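Holliday junction resolvase Hjc (Sulfolobus solfataricus, PDB 4TKD) cuts four-way DNA (Holliday) junctions during genetic recombination, acting as a magnesium-dependent homodimeric endonuclease that places paired nicks in opposing strands. Local coordinates at residues S17-K22 / L120-L125; P39-I44 / E72-F77; L53-S58 / L85-K90. One frame throughout, in Å; residues are numbered along the deposited sequence.

Contact 1 (S17-K22 / L120-L125); sequences SRLRDK and LDLEDL
Leu122 sets CG anti to its backbone N (chi1 -173°) and Lys22 sets CG anti to its carbonyl carbon (chi1 -55°), so both side chains are directed at the other segment, where the end of helix 10-21 faces the start of helix 122-133. The Arg18 and Leu122 side chains cross obliquely, and CD2 of Leu122 lies against the aliphatic part of Arg18, 3.8 Å from its CD and at the edge of the guanidinium, near its plane. The other methyl of Leu122, CD1, meets Leu19 CD2 at 4.2 Å on the buried side, where Leu19 also reaches Ile54 of the sheet and Leu122 rests on Phe97. Lys22, the first residue to leave helical geometry, bends at chi2 and runs past Leu122, its CE 4.1 Å from Leu122 CD2. Beyond it, Lys22 NZ donates to Glu123 OE1 at 3.0 Å, a salt bridge that uses the syn lone pair of that oxygen; the two side chains cross at about a right angle, and Glu123 gets there by a bend at its own chi2. Helix 122-133 is opened by Asp121 as N-cap, whose OD1 accepts from Asp124 N at 2.9 Å, met nearly along the C-O axis. Just past the end of helix 10-21, the carbonyl O of Lys22 takes a hydrogen bond from Lys47 NZ. The contact is thus layered, leucine against leucine inside and an ion pair at the exposed edge, where solvent would probably weaken the attraction, so that much of the hold between the helices is likely to come from the leucines.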
loop_
_atom_site.group_PDB
_atom_site.type_symbol
_atom_site.label_atom_id
_atom_site.label_comp_id
_atom_site.label_asym_id
_atom_site.label_seq_id
_atom_site.Cartn_x
_atom_site.Cartn_y
_atom_site.Cartn_z
ATOM N N SER C 17 14.786 -3.683 -20.513
ATOM C CA SER C 17 15.143 -4.995 -21.052
ATOM C C SER C 17 14.973 -6.114 -20.027
ATOM O O SER C 17 14.458 -7.169 -20.378
ATOM C CB SER C 17 16.563 -4.974 -21.611
ATOM O OG SER C 17 16.885 -6.229 -22.188
ATOM N N ARG C 18 15.413 -5.901 -18.781
ATOM C CA ARG C 18 15.292 -6.893 -17.720
ATOM C C ARG C 18 13.844 -7.099 -17.275
ATOM O O ARG C 18 13.440 -8.249 -17.093
ATOM C CB ARG C 18 16.243 -6.585 -16.558
ATOM C CG ARG C 18 17.513 -7.439 -16.646
ATOM C CD ARG C 18 17.559 -8.528 -15.582
ATOM N NE ARG C 18 16.534 -9.559 -15.764
ATOM C CZ ARG C 18 16.751 -10.750 -16.313
ATOM N NH1 ARG C 18 15.761 -11.625 -16.423
ATOM N NH2 ARG C 18 17.963 -11.079 -16.750
ATOM N N LEU C 19 13.039 -6.004 -17.190
ATOM C CA LEU C 19 11.601 -6.127 -16.888
ATOM C C LEU C 19 10.884 -6.905 -17.990
ATOM O O LEU C 19 10.058 -7.782 -17.694
ATOM C CB LEU C 19 10.941 -4.760 -16.639
ATOM C CG LEU C 19 11.314 -4.093 -15.308
ATOM C CD1 LEU C 19 10.876 -2.655 -15.283
ATOM C CD2 LEU C 19 10.743 -4.877 -14.107
ATOM N N ARG C 20 11.263 -6.650 -19.255
ATOM C CA ARG C 20 10.732 -7.405 -20.397
ATOM C C ARG C 20 11.113 -8.895 -20.307
ATOM O O ARG C 20 10.242 -9.745 -20.496
ATOM C CB ARG C 20 11.151 -6.779 -21.736
ATOM C CG ARG C 20 10.274 -5.582 -22.093
ATOM C CD ARG C 20 10.633 -4.945 -23.414
ATOM N NE ARG C 20 9.776 -3.783 -23.672
ATOM C CZ ARG C 20 10.146 -2.704 -24.358
ATOM N NH1 ARG C 20 11.363 -2.629 -24.880
ATOM N NH2 ARG C 20 9.310 -1.682 -24.505
ATOM N N ASP C 21 12.364 -9.208 -19.893
ATOM C CA ASP C 21 12.823 -10.598 -19.708
ATOM C C ASP C 21 11.993 -11.310 -18.635
ATOM O O ASP C 21 11.837 -12.524 -18.693
ATOM C CB ASP C 21 14.312 -10.653 -19.311
ATOM C CG ASP C 21 15.322 -10.234 -20.370
ATOM O OD1 ASP C 21 14.943 -10.161 -21.566
ATOM O OD2 ASP C 21 16.503 -9.994 -20.006
ATOM N N LYS C 22 11.452 -10.550 -17.669
ATOM C CA LYS C 22 10.631 -11.092 -16.582
ATOM C C LYS C 22 9.131 -11.194 -16.931
ATOM O O LYS C 22 8.330 -11.509 -16.057
ATOM C CB LYS C 22 10.845 -10.313 -15.265
ATOM C CG LYS C 22 12.292 -10.213 -14.776
ATOM C CD LYS C 22 12.816 -11.443 -14.108
ATOM C CE LYS C 22 14.089 -11.091 -13.366
ATOM N NZ LYS C 22 15.018 -12.253 -13.297
ATOM N N LEU C 120 16.122 -1.301 -3.237
ATOM C CA LEU C 120 15.918 -2.678 -3.703
ATOM C C LEU C 120 16.678 -2.921 -4.977
ATOM O O LEU C 120 16.806 -2.012 -5.789
ATOM C CB LEU C 120 14.416 -2.911 -4.002
ATOM C CG LEU C 120 13.423 -2.751 -2.845
ATOM C CD1 LEU C 120 12.038 -2.485 -3.361
ATOM C CD2 LEU C 120 13.428 -3.968 -1.939
ATOM N N ASP C 121 17.130 -4.151 -5.195
ATOM C CA ASP C 121 17.712 -4.507 -6.479
ATOM C C ASP C 121 16.505 -4.935 -7.354
ATOM O O ASP C 121 15.378 -4.986 -6.839
ATOM C CB ASP C 121 18.812 -5.578 -6.354
ATOM C CG ASP C 121 18.408 -6.983 -5.928
ATOM O OD1 ASP C 121 17.191 -7.230 -5.741
ATOM O OD2 ASP C 121 19.315 -7.844 -5.785
ATOM N N LEU C 122 16.717 -5.221 -8.652
ATOM C CA LEU C 122 15.619 -5.584 -9.555
ATOM C C LEU C 122 14.800 -6.800 -9.120
ATOM O O LEU C 122 13.573 -6.764 -9.182
ATOM C CB LEU C 122 16.107 -5.741 -11.001
ATOM C CG LEU C 122 14.999 -5.943 -12.028
ATOM C CD1 LEU C 122 14.738 -4.673 -12.786
ATOM C CD2 LEU C 122 15.273 -7.162 -12.918
ATOM N N GLU C 123 15.483 -7.856 -8.701
ATOM C CA GLU C 123 14.895 -9.122 -8.296
ATOM C C GLU C 123 13.953 -8.926 -7.113
ATOM O O GLU C 123 12.824 -9.432 -7.148
ATOM C CB GLU C 123 16.033 -10.128 -7.971
ATOM C CG GLU C 123 15.689 -11.581 -8.236
ATOM C CD GLU C 123 15.350 -11.938 -9.671
ATOM O OE1 GLU C 123 16.111 -11.557 -10.591
ATOM O OE2 GLU C 123 14.322 -12.623 -9.871
ATOM N N ASP C 124 14.420 -8.172 -6.078
ATOM C CA ASP C 124 13.650 -7.855 -4.861
ATOM C C ASP C 124 12.447 -7.033 -5.165
ATOM O O ASP C 124 11.396 -7.278 -4.579
ATOM C CB ASP C 124 14.501 -7.130 -3.797
ATOM C CG ASP C 124 15.547 -8.009 -3.129
ATOM O OD1 ASP C 124 15.387 -9.260 -3.148
ATOM O OD2 ASP C 124 16.538 -7.454 -2.617
ATOM N N LEU C 125 12.613 -6.002 -6.026
ATOM C CA LEU C 125 11.502 -5.147 -6.408
ATOM C C LEU C 125 10.378 -6.024 -6.933
ATOM O O LEU C 125 9.304 -6.046 -6.333
ATOM C CB LEU C 125 11.939 -4.153 -7.478
ATOM C CG LEU C 125 10.893 -3.122 -7.840
ATOM C CD1 LEU C 125 11.513 -1.819 -7.978
ATOM C CD2 LEU C 125 10.205 -3.466 -9.145
#

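Contact 2 (P39-I44 / E72-F77); sequences PIPDII and EGIIEF
Pro39 presses its ring onto the helix backbone more tightly than carbons usually meet, with CG only 3.4 Å from Gly73 CA. Glycine permits this: a CB at that position would point at the proline and clash with Pro39 CD. A second proline lies over an aromatic face. Pro41 CD stands 3.6 Å from the centroid of the Phe77 ring, 16° off the ring normal, a CH-pi contact displaced toward the CD1 rim. Phe77 reaches it with CG anti to the backbone N (chi1 -170°), and the Ile44 side chain crosses that of Phe77 at about a right angle, its CD1 3.8 Å from Phe77 CZ. Here helix 68-81 packs on the run that leads into strand 43-47 of the PDDEXK nuclease fold and holds Asp42, an inferred magnesium ligand. A classic beta bulge sets Asp42 and Ile43 together opposite Ile54 of the next strand, and Asp42 turns its CB away from the helix. Between the two prolines, Ile74 CG2 lies 4.3 Å from Pro39 CB and 4.2 Å from Pro41 CG. Its CG1 takes the crowded position between backbone N and carbonyl carbon (chi1 61°). Val26 of the third subunit packs against Phe77, while Val27 of that subunit touches Ile40 and Ile44.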
loop_
_atom_site.group_PDB
_atom_site.type_symbol
_atom_site.label_atom_id
_atom_site.label_comp_id
_atom_site.label_asym_id
_atom_site.label_seq_id
_atom_site.Cartn_x
_atom_site.Cartn_y
_atom_site.Cartn_z
ATOM N N PRO C 39 3.117 15.142 -14.998
ATOM C CA PRO C 39 4.259 14.294 -15.325
ATOM C C PRO C 39 3.828 12.844 -15.309
ATOM O O PRO C 39 2.866 12.449 -14.628
ATOM C CB PRO C 39 5.292 14.618 -14.248
ATOM C CG PRO C 39 4.493 15.005 -13.089
ATOM C CD PRO C 39 3.253 15.706 -13.634
ATOM N N ILE C 40 4.513 12.079 -16.131
ATOM C CA ILE C 40 4.295 10.651 -16.306
ATOM C C ILE C 40 5.572 9.960 -15.879
ATOM O O ILE C 40 6.655 10.374 -16.313
ATOM C CB ILE C 40 3.928 10.359 -17.802
ATOM C CG1 ILE C 40 2.531 10.968 -18.172
ATOM C CG2 ILE C 40 3.967 8.856 -18.142
ATOM C CD1 ILE C 40 2.278 11.078 -19.654
ATOM N N PRO C 41 5.504 8.895 -15.053
ATOM C CA PRO C 41 6.746 8.147 -14.722
ATOM C C PRO C 41 7.519 7.679 -15.973
ATOM O O PRO C 41 6.902 7.331 -16.988
ATOM C CB PRO C 41 6.230 6.966 -13.893
ATOM C CG PRO C 41 4.895 7.430 -13.364
ATOM C CD PRO C 41 4.314 8.251 -14.459
ATOM N N ASP C 42 8.871 7.722 -15.913
ATOM C CA ASP C 42 9.797 7.345 -16.998
ATOM C C ASP C 42 9.553 5.974 -17.534
ATOM O O ASP C 42 9.646 5.776 -18.744
ATOM C CB ASP C 42 11.274 7.475 -16.565
ATOM C CG ASP C 42 11.671 8.908 -16.283
ATOM O OD1 ASP C 42 11.345 9.788 -17.107
ATOM O OD2 ASP C 42 12.306 9.150 -15.241
ATOM N N ILE C 43 9.249 5.024 -16.640
ATOM C CA ILE C 43 9.009 3.640 -17.008
ATOM C C ILE C 43 7.739 3.169 -16.347
ATOM O O ILE C 43 7.560 3.338 -15.127
ATOM C CB ILE C 43 10.202 2.727 -16.612
ATOM C CG1 ILE C 43 11.538 3.165 -17.269
ATOM C CG2 ILE C 43 9.892 1.245 -16.912
ATOM C CD1 ILE C 43 12.814 2.550 -16.608
ATOM N N ILE C 44 6.865 2.564 -17.159
ATOM C CA ILE C 44 5.641 1.957 -16.690
ATOM C C ILE C 44 5.749 0.502 -17.095
ATOM O O ILE C 44 5.891 0.203 -18.278
ATOM C CB ILE C 44 4.364 2.642 -17.242
ATOM C CG1 ILE C 44 4.257 4.070 -16.720
ATOM C CG2 ILE C 44 3.102 1.847 -16.872
ATOM C CD1 ILE C 44 3.404 4.969 -17.587
ATOM N N GLU C 72 4.967 15.605 -6.987
ATOM C CA GLU C 72 3.516 15.616 -6.779
ATOM C C GLU C 72 2.740 14.923 -7.889
ATOM O O GLU C 72 1.875 14.095 -7.587
ATOM C CB GLU C 72 2.984 17.040 -6.504
ATOM C CG GLU C 72 3.294 17.499 -5.074
ATOM C CD GLU C 72 3.112 18.973 -4.772
ATOM O OE1 GLU C 72 2.654 19.715 -5.668
ATOM O OE2 GLU C 72 3.431 19.388 -3.636
ATOM N N GLY C 73 3.121 15.195 -9.140
ATOM C CA GLY C 73 2.499 14.596 -10.316
ATOM C C GLY C 73 2.716 13.105 -10.425
ATOM O O GLY C 73 1.764 12.389 -10.724
ATOM N N ILE C 74 3.947 12.610 -10.142
ATOM C CA ILE C 74 4.222 11.170 -10.196
ATOM C C ILE C 74 3.540 10.424 -9.044
ATOM O O ILE C 74 3.109 9.290 -9.236
ATOM C CB ILE C 74 5.700 10.752 -10.473
ATOM C CG1 ILE C 74 6.655 11.263 -9.374
ATOM C CG2 ILE C 74 6.133 11.158 -11.882
ATOM C CD1 ILE C 74 8.019 10.658 -9.314
ATOM N N ILE C 75 3.430 11.087 -7.850
ATOM C CA ILE C 75 2.776 10.546 -6.650
ATOM C C ILE C 75 1.278 10.351 -6.988
ATOM O O ILE C 75 0.667 9.329 -6.643
ATOM C CB ILE C 75 2.994 11.495 -5.419
ATOM C CG1 ILE C 75 4.414 11.349 -4.818
ATOM C CG2 ILE C 75 1.936 11.258 -4.319
ATOM C CD1 ILE C 75 4.880 12.540 -3.962
ATOM N N GLU C 76 0.707 11.343 -7.653
ATOM C CA GLU C 76 -0.700 11.373 -8.037
ATOM C C GLU C 76 -1.018 10.292 -9.106
ATOM O O GLU C 76 -2.033 9.595 -9.002
ATOM C CB GLU C 76 -1.088 12.779 -8.530
ATOM C CG GLU C 76 -1.609 13.757 -7.483
ATOM C CD GLU C 76 -2.748 13.272 -6.606
ATOM O OE1 GLU C 76 -2.426 12.717 -5.538
ATOM O OE2 GLU C 76 -3.924 13.587 -6.883
ATOM N N PHE C 77 -0.139 10.142 -10.100
ATOM C CA PHE C 77 -0.263 9.111 -11.148
ATOM C C PHE C 77 -0.245 7.735 -10.452
ATOM O O PHE C 77 -1.127 6.926 -10.717
ATOM C CB PHE C 77 0.917 9.232 -12.145
ATOM C CG PHE C 77 0.840 8.412 -13.411
ATOM C CD1 PHE C 77 1.206 7.068 -13.414
ATOM C CD2 PHE C 77 0.418 8.990 -14.609
ATOM C CE1 PHE C 77 1.138 6.311 -14.586
ATOM C CE2 PHE C 77 0.331 8.225 -15.777
ATOM C CZ PHE C 77 0.707 6.894 -15.762
#

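Contact 3 (L53-S58 / L85-K90); sequences LIEMKS and LFLGVK
Strands 53-58 and 85-90 run parallel at 33° to each other, joined by a ladder of backbone hydrogen bonds from Phe86 N to Leu53 O, Glu55 N to Phe86 O (nearly straight, 170°, 2.9 Å), Gly88 N to Glu55 O (2.7 Å, from above the carbonyl plane), Lys57 N to Gly88 O and Lys90 N to Lys57 O. On the face with Glu55 and Lys57, Leu87 turns CG anti to its backbone N (chi1 -152°) and its side chain crosses that of Lys57 obliquely, CD1 lying 3.7 Å from Lys57 CG. Lys57, bent at chi2 and chi4, curls back to give NZ to Met56 O at 3.0 Å, in the carbonyl plane; its ion pair with Glu55 OE2 is long. Glu55 OE1 accepts from Asp42 N, a bond that helps to orient the inferred magnesium ligand Glu55, next to Lys57, predicted to stabilise the transition state. On the other face, Met56 bends at chi2 and chi3 and folds over Gly88, its CE 3.6 Å from Gly88 O and 3.8 Å from Lys90 CG. A CB on Gly88 would clash with both Met56 SD and Ile54 CG2. An alanine in place of Met56 would lose CG, SD and CE, and would probably leave Gly88 and the Lys90 chain less well packed. The two are the parallel pair of a mixed five-strand sheet, with 43-47 and 97-99 antiparallel on their outer sides; helix 68-81 makes the beta-alpha-beta crossover between them and packs on Leu53 and Glu55 from one side, and helix 10-21 lies on Ile54 and Met56 from the other.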
loop_
_atom_site.group_PDB
_atom_site.type_symbol
_atom_site.label_atom_id
_atom_site.label_comp_id
_atom_site.label_asym_id
_atom_site.label_seq_id
_atom_site.Cartn_x
_atom_site.Cartn_y
_atom_site.Cartn_z
ATOM N N LEU C 53 6.021 1.495 -11.469
ATOM C CA LEU C 53 6.314 2.815 -12.011
ATOM C C LEU C 53 7.700 3.228 -11.549
ATOM O O LEU C 53 7.977 3.189 -10.358
ATOM C CB LEU C 53 5.245 3.843 -11.528
ATOM C CG LEU C 53 3.777 3.453 -11.749
ATOM C CD1 LEU C 53 2.859 4.339 -10.981
ATOM C CD2 LEU C 53 3.426 3.466 -13.217
ATOM N N ILE C 54 8.556 3.629 -12.484
ATOM C CA ILE C 54 9.927 4.008 -12.145
ATOM C C ILE C 54 10.275 5.390 -12.670
ATOM O O ILE C 54 10.138 5.646 -13.865
ATOM C CB ILE C 54 10.922 2.902 -12.656
ATOM C CG1 ILE C 54 10.628 1.525 -12.006
ATOM C CG2 ILE C 54 12.384 3.304 -12.410
ATOM C CD1 ILE C 54 11.022 0.340 -12.837
ATOM N N GLU C 55 10.745 6.269 -11.777
ATOM C CA GLU C 55 11.224 7.603 -12.117
ATOM C C GLU C 55 12.755 7.583 -12.037
ATOM O O GLU C 55 13.307 7.265 -10.980
ATOM C CB GLU C 55 10.620 8.690 -11.197
ATOM C CG GLU C 55 10.839 10.114 -11.711
ATOM C CD GLU C 55 10.109 10.536 -12.971
ATOM O OE1 GLU C 55 9.402 9.708 -13.592
ATOM O OE2 GLU C 55 10.232 11.723 -13.333
ATOM N N MET C 56 13.431 7.847 -13.169
ATOM C CA MET C 56 14.892 7.832 -13.254
ATOM C C MET C 56 15.443 9.108 -12.701
ATOM O O MET C 56 14.972 10.193 -13.074
ATOM C CB MET C 56 15.385 7.667 -14.699
ATOM C CG MET C 56 15.040 6.338 -15.363
ATOM S SD MET C 56 15.448 4.846 -14.406
ATOM C CE MET C 56 17.246 4.986 -14.271
ATOM N N LYS C 57 16.438 9.005 -11.823
ATOM C CA LYS C 57 17.078 10.182 -11.241
ATOM C C LYS C 57 18.543 9.909 -10.917
ATOM O O LYS C 57 18.872 8.819 -10.460
ATOM C CB LYS C 57 16.321 10.673 -9.990
ATOM C CG LYS C 57 15.094 11.544 -10.262
ATOM C CD LYS C 57 15.451 12.905 -10.851
ATOM C CE LYS C 57 14.257 13.599 -11.441
ATOM N NZ LYS C 57 13.835 12.999 -12.737
ATOM N N SER C 58 19.414 10.904 -11.146
ATOM C CA SER C 58 20.851 10.795 -10.879
ATOM C C SER C 58 21.238 11.171 -9.443
ATOM O O SER C 58 20.558 11.994 -8.813
ATOM C CB SER C 58 21.644 11.628 -11.881
ATOM O OG SER C 58 21.326 13.003 -11.769
ATOM N N LEU C 85 5.365 3.027 -6.902
ATOM C CA LEU C 85 6.297 4.045 -7.379
ATOM C C LEU C 85 7.685 3.896 -6.769
ATOM O O LEU C 85 7.827 3.754 -5.556
ATOM C CB LEU C 85 5.731 5.460 -7.171
ATOM C CG LEU C 85 6.554 6.659 -7.718
ATOM C CD1 LEU C 85 6.700 6.612 -9.241
ATOM C CD2 LEU C 85 5.947 7.979 -7.302
ATOM N N PHE C 86 8.709 3.942 -7.629
ATOM C CA PHE C 86 10.098 3.813 -7.234
ATOM C C PHE C 86 10.958 4.817 -7.962
ATOM O O PHE C 86 10.680 5.204 -9.099
ATOM C CB PHE C 86 10.636 2.407 -7.561
ATOM C CG PHE C 86 9.875 1.272 -6.936
ATOM C CD1 PHE C 86 8.775 0.707 -7.588
ATOM C CD2 PHE C 86 10.268 0.745 -5.704
ATOM C CE1 PHE C 86 8.087 -0.349 -7.014
ATOM C CE2 PHE C 86 9.565 -0.307 -5.125
ATOM C CZ PHE C 86 8.484 -0.844 -5.784
ATOM N N LEU C 87 12.063 5.184 -7.312
ATOM C CA LEU C 87 13.077 6.028 -7.911
ATOM C C LEU C 87 14.171 5.075 -8.389
ATOM O O LEU C 87 14.694 4.273 -7.603
ATOM C CB LEU C 87 13.602 7.025 -6.871
ATOM C CG LEU C 87 14.157 8.399 -7.277
ATOM C CD1 LEU C 87 13.186 9.196 -8.150
ATOM C CD2 LEU C 87 14.400 9.233 -6.045
ATOM N N GLY C 88 14.432 5.110 -9.699
ATOM C CA GLY C 88 15.467 4.300 -10.327
ATOM C C GLY C 88 16.741 5.104 -10.310
ATOM O O GLY C 88 16.790 6.180 -10.911
ATOM N N VAL C 89 17.752 4.636 -9.577
ATOM C CA VAL C 89 19.006 5.379 -9.463
ATOM C C VAL C 89 19.842 5.285 -10.767
ATOM O O VAL C 89 20.249 4.192 -11.169
ATOM C CB VAL C 89 19.815 5.058 -8.169
ATOM C CG1 VAL C 89 20.889 6.105 -7.934
ATOM C CG2 VAL C 89 18.907 4.944 -6.936
ATOM N N LYS C 90 20.040 6.442 -11.438
ATOM C CA LYS C 90 20.819 6.617 -12.683
ATOM C C LYS C 90 22.334 6.554 -12.343
ATOM O O LYS C 90 23.023 7.587 -12.259
ATOM C CB LYS C 90 20.479 7.985 -13.313
ATOM C CG LYS C 90 19.621 7.980 -14.558
ATOM C CD LYS C 90 19.543 9.405 -15.095
ATOM C CE LYS C 90 19.191 9.479 -16.564
ATOM N NZ LYS C 90 17.724 9.603 -16.792
#

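Overall arrangement
From the N terminus, helix 10-21 supplies the first half of contact 1, whose second half comes almost a hundred residues later at the start of helix 122-133, so this contact closes a loop that encloses the other two. Contact 2 closes a loop of 27 residues, joining the run into strand 43-47 to helix 68-81; contact 3 closes one of 26, joining strands 50-58 and 84-90. Their segments alternate, so the two cross, and they meet where Asp42 OD2 and Ile43 O accept hydrogen bonds from Met56 N and Ile54 N. Contact 1 touches contact 3 through Leu120 and Leu125 on Phe86 and Leu19 on Ile54. Contacts 1 and 2 lie on opposite sides of the chain's centre.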